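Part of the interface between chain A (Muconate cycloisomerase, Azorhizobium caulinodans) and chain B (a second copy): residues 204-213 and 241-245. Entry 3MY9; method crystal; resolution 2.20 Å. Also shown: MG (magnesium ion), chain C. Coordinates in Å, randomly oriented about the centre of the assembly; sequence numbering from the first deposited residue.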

# COMPACT_ATOMS: atom_id res chain seq x y z
N PRO A 204 -4.19 11.56 -21.00
CA PRO A 204 -3.32 10.53 -20.44
C PRO A 204 -2.93 9.42 -21.47
O PRO A 204 -1.78 8.99 -21.48
CB PRO A 204 -4.14 9.94 -19.28
CG PRO A 204 -5.03 11.09 -18.83
CD PRO A 204 -5.35 11.84 -20.13
N PHE A 205 -3.86 8.99 -22.32
CA PHE A 205 -3.52 8.11 -23.45
C PHE A 205 -2.58 8.85 -24.41
O PHE A 205 -2.91 9.93 -24.96
CB PHE A 205 -4.81 7.75 -24.19
CG PHE A 205 -4.66 6.75 -25.31
CD1 PHE A 205 -4.39 7.19 -26.62
CD2 PHE A 205 -4.90 5.41 -25.10
CE1 PHE A 205 -4.31 6.30 -27.66
CE2 PHE A 205 -4.84 4.49 -26.13
CZ PHE A 205 -4.54 4.92 -27.42
N GLY A 206 -1.41 8.30 -24.65
CA GLY A 206 -0.52 8.96 -25.64
C GLY A 206 0.24 10.20 -25.19
O GLY A 206 1.03 10.73 -25.97
N ALA A 207 0.07 10.68 -23.96
CA ALA A 207 0.87 11.82 -23.53
C ALA A 207 2.35 11.46 -23.36
O ALA A 207 3.21 12.30 -23.64
CB ALA A 207 0.33 12.46 -22.26
N MET A 208 2.67 10.24 -22.92
CA MET A 208 4.05 9.98 -22.46
C MET A 208 5.12 10.12 -23.55
O MET A 208 6.18 10.69 -23.28
CB MET A 208 4.23 8.67 -21.72
CG MET A 208 5.56 8.67 -20.89
SD MET A 208 5.54 9.74 -19.44
CE MET A 208 4.73 8.45 -18.49
N LYS A 209 4.83 9.67 -24.78
CA LYS A 209 5.78 9.84 -25.89
C LYS A 209 6.00 11.34 -26.18
O LYS A 209 7.10 11.74 -26.49
CB LYS A 209 5.33 9.15 -27.18
CG LYS A 209 5.41 7.57 -27.22
CD LYS A 209 6.87 7.01 -27.28
CE LYS A 209 6.88 5.49 -27.59
NZ LYS A 209 8.29 4.91 -27.66
N ILE A 210 4.93 12.14 -26.10
CA ILE A 210 5.04 13.59 -26.32
C ILE A 210 5.94 14.19 -25.25
O ILE A 210 6.88 14.91 -25.55
CB ILE A 210 3.65 14.29 -26.27
CG1 ILE A 210 2.70 13.74 -27.35
CG2 ILE A 210 3.78 15.79 -26.36
CD1 ILE A 210 3.12 14.00 -28.72
N LEU A 211 5.60 13.93 -24.00
CA LEU A 211 6.33 14.47 -22.85
C LEU A 211 7.79 14.02 -22.79
O LEU A 211 8.67 14.81 -22.42
CB LEU A 211 5.62 14.13 -21.54
CG LEU A 211 4.21 14.75 -21.38
CD1 LEU A 211 3.54 14.20 -20.11
CD2 LEU A 211 4.34 16.31 -21.34
N ARG A 212 8.05 12.76 -23.15
CA ARG A 212 9.40 12.25 -23.17
C ARG A 212 10.23 12.96 -24.21
O ARG A 212 11.43 13.27 -23.94
CB ARG A 212 9.48 10.73 -23.35
CG ARG A 212 10.92 10.16 -23.16
CD ARG A 212 10.94 8.62 -23.36
NE ARG A 212 10.05 7.97 -22.40
CZ ARG A 212 10.34 7.73 -21.14
NH1 ARG A 212 11.53 8.04 -20.64
NH2 ARG A 212 9.45 7.09 -20.37
N ASP A 213 9.63 13.28 -25.36
CA ASP A 213 10.35 14.02 -26.39
C ASP A 213 10.78 15.43 -25.89
O ASP A 213 11.92 15.87 -26.13
CB ASP A 213 9.50 14.18 -27.65
CG ASP A 213 9.31 12.86 -28.44
OD1 ASP A 213 10.01 11.86 -28.17
OD2 ASP A 213 8.43 12.84 -29.33
MG MG C . 2.53 3.17 -20.01
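Chain B (241-245) LDTPI

Chain B lies along chain A as an irregular, largely extended segment that runs antiparallel to the chain A stretch: Pro244(B) lies by the type II turn, with its CA 6.3 Å from the CA of Phe205(A), and Asp242(B) lies by the first turn of the helix, where the CA of Asp242(B) is 5.3 Å from the CA of Met208(A). Leu241(B) has just left a helix of its own chain. Asp242(B) still has helix-like backbone angles (-63/-45), whereas Thr243(B) to Ile245(B) are extended.

On chain A, Pro204(A) opens a type II beta turn that closes at Ala207(A) and makes no contact itself. The CA-to-CB bond of Phe205(A) points sideways, but with chi1 in t the ring comes closer to chain B and receives Pro244(B) on one face. CG of Pro244(B) stands 3.7 Å from the centroid of the Phe205(A) ring, 12° off its normal, a CH-pi contact, and CE2 of Phe205(A) reaches CB of Pro244(B) at 3.4 Å. Gly206(A), whose positive phi suits the turn, brings its N within 3.7 Å of Pro244(B) CG.

From the helix, Met208(A) places CG 3.2 Å from Asp242(B) OD1, while the end of its side chain leads away. Next in sequence, Lys209(A) packs its CD 3.6 Å from Asp242(B) OD2. A water links the backbones, accepting from Lys209(A) N at 3.1 Å and donating to Asp242(B) O at 2.7 Å. Near the end of the stretch, Arg212(A) holds the same carboxylate at the edge of its guanidinium in a two-pronged salt bridge: Arg212(A) NE donates to Asp242(B) OD2 at 2.7 Å and Arg212(A) NH2 donates to Asp242(B) OD1 at 2.9 Å. Nearby, Leu241(B) O binds the magnesium ion MG at 2.1 Å.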

# COMPACT_ATOMS: atom_id res chain seq x y z
N LEU B 241 6.12 1.08 -20.27
CA LEU B 241 6.06 1.53 -21.65
C LEU B 241 5.23 2.77 -21.86
O LEU B 241 4.12 2.92 -21.30
CB LEU B 241 5.59 0.40 -22.56
CG LEU B 241 6.43 -0.89 -22.53
CD1 LEU B 241 5.66 -2.07 -23.05
CD2 LEU B 241 7.69 -0.70 -23.32
N ASP B 242 5.77 3.66 -22.69
CA ASP B 242 5.06 4.83 -23.16
C ASP B 242 3.82 4.49 -24.00
O ASP B 242 2.78 5.11 -23.84
CB ASP B 242 6.00 5.70 -24.01
CG ASP B 242 7.14 6.34 -23.21
OD1 ASP B 242 7.23 6.18 -21.96
OD2 ASP B 242 7.96 7.04 -23.85
N THR B 243 3.97 3.53 -24.91
CA THR B 243 2.87 3.05 -25.72
C THR B 243 1.68 2.55 -24.90
O THR B 243 1.84 1.76 -23.99
CB THR B 243 3.28 1.87 -26.65
OG1 THR B 243 4.29 2.32 -27.54
CG2 THR B 243 2.06 1.37 -27.44
N PRO B 244 0.47 3.03 -25.21
CA PRO B 244 -0.71 2.55 -24.49
C PRO B 244 -0.93 1.03 -24.64
O PRO B 244 -0.76 0.47 -25.72
CB PRO B 244 -1.85 3.32 -25.15
CG PRO B 244 -1.20 4.66 -25.51
CD PRO B 244 0.15 4.20 -26.06
N ILE B 245 -1.25 0.37 -23.54
CA ILE B 245 -1.63 -1.00 -23.55
C ILE B 245 -3.15 -1.06 -23.50
O ILE B 245 -3.75 -0.47 -22.62
CB ILE B 245 -1.07 -1.72 -22.34
CG1 ILE B 245 0.47 -1.70 -22.35
CG2 ILE B 245 -1.59 -3.17 -22.31
CD1 ILE B 245 1.08 -2.56 -23.45
O HOH W 1 2.53 7.59 -24.96
O HOH W 2 1.85 4.75 -21.37
O HOH W 3 1.42 1.89 -21.30
O HOH W 4 3.60 4.58 -19.11
O HOH W 5 0.71 3.58 -18.95